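Local coordinates for protein putative polyketide cyclase (PDB 3K0Z) that is of unknown function but is probably a lipoprotein of the SnoaL-like polyketide cyclase family, possibly acting as a cyclase, at residues 32-35 with 36-40. Residues are numbered along the deposited sequence; the frame is centred on the assembly and turned at random.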
# COMPACT_ATOMS: atom_id res chain seq x y z
N GLU A 32 -6.80 2.33 22.66
CA GLU A 32 -7.19 2.23 21.22
C GLU A 32 -5.99 1.96 20.33
O GLU A 32 -6.03 1.12 19.42
CB GLU A 32 -7.87 3.52 20.73
CG GLU A 32 -9.15 3.85 21.45
CD GLU A 32 -9.68 5.26 21.15
OE1 GLU A 32 -8.95 6.28 21.35
OE2 GLU A 32 -10.85 5.31 20.73
N ALA A 33 -4.91 2.67 20.56
CA ALA A 33 -3.70 2.46 19.75
C ALA A 33 -3.15 1.03 19.91
O ALA A 33 -2.73 0.39 18.93
CB ALA A 33 -2.60 3.49 20.10
N THR A 34 -3.16 0.53 21.13
CA THR A 34 -2.60 -0.80 21.43
C THR A 34 -3.42 -1.89 20.77
O THR A 34 -2.87 -2.84 20.22
CB THR A 34 -2.56 -1.02 22.95
OG1 THR A 34 -1.73 -0.03 23.56
CG2 THR A 34 -2.02 -2.38 23.32
N GLU A 35 -4.75 -1.79 20.82
CA GLU A 35 -5.52 -2.86 20.22
C GLU A 35 -5.41 -2.90 18.66
O GLU A 35 -5.48 -3.96 18.04
CB GLU A 35 -6.95 -2.83 20.74
CG GLU A 35 -7.78 -1.73 20.17
CD GLU A 35 -9.04 -1.43 20.98
OE1 GLU A 35 -9.29 -2.11 22.00
OE2 GLU A 35 -9.79 -0.49 20.57
N MSE A 36 -5.20 -1.76 18.04
CA MSE A 36 -4.97 -1.70 16.60
C MSE A 36 -3.59 -2.27 16.25
O MSE A 36 -3.46 -3.05 15.28
CB MSE A 36 -5.14 -0.26 16.12
CG MSE A 36 -6.55 0.18 16.20
SE MSE A 36 -6.75 2.08 15.93
CE MSE A 36 -6.86 2.11 13.93
N VAL A 37 -2.56 -1.91 17.01
CA VAL A 37 -1.20 -2.43 16.73
C VAL A 37 -1.18 -3.95 16.96
O VAL A 37 -0.64 -4.69 16.15
CB VAL A 37 -0.13 -1.71 17.58
CG1 VAL A 37 1.17 -2.44 17.52
CG2 VAL A 37 0.05 -0.26 17.09
N HIS A 38 -1.81 -4.42 18.04
CA HIS A 38 -1.86 -5.83 18.35
C HIS A 38 -2.61 -6.62 17.28
O HIS A 38 -2.21 -7.73 16.97
CB HIS A 38 -2.50 -6.04 19.72
CG HIS A 38 -1.59 -5.69 20.86
ND1 HIS A 38 -1.91 -5.94 22.17
CD2 HIS A 38 -0.34 -5.16 20.86
CE1 HIS A 38 -0.90 -5.54 22.94
NE2 HIS A 38 0.07 -5.07 22.16
N ALA A 39 -3.66 -6.07 16.71
CA ALA A 39 -4.37 -6.79 15.63
C ALA A 39 -3.43 -6.94 14.45
O ALA A 39 -3.37 -7.99 13.80
CB ALA A 39 -5.66 -6.02 15.23
N ALA A 40 -2.69 -5.89 14.16
CA ALA A 40 -1.71 -5.94 13.05
C ALA A 40 -0.66 -6.98 13.35
O ALA A 40 -0.33 -7.75 12.48
CB ALA A 40 -1.07 -4.60 12.85
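Thr34 and His38 meet one turn apart on helix 30-49, a local i to i+4 contact near the start of the long helix that packs on the sheet. Both side chains leave the helix on the same flank and run alongside each other. With chi1 -61°, Thr34 OG1 turns toward the N side and the methyl swings trans to N, out over one face of the imidazole as a CH-pi contact, 3.6 Å from CG2 to the centroid of the His38 ring and displaced toward its rim at CE1. Thr34 OG1 hydrogen-bonds back to Gln30 O, while His38 NE2 hydrogen-bonds to Gln11 O and ties the ring to the N-terminal loop. The backbone carries His38 N to Thr34 O at 2.9 Å, one of four successive i to i+4 hydrogen bonds donated by the N atoms of Met36 to Ala39. In this SnoaL-like member of the NTF2 clan, the helix lays Met36, Val37 and Ala40 on strand 93-103, and Ala33 touches Ile24 of strand 22-24. Selenomethionine Met36 brings CG to 3.4 Å from Glu32 O on its way to Val102. Glu35 OE1 instead forms a salt bridge with Lys31 NZ, one turn back.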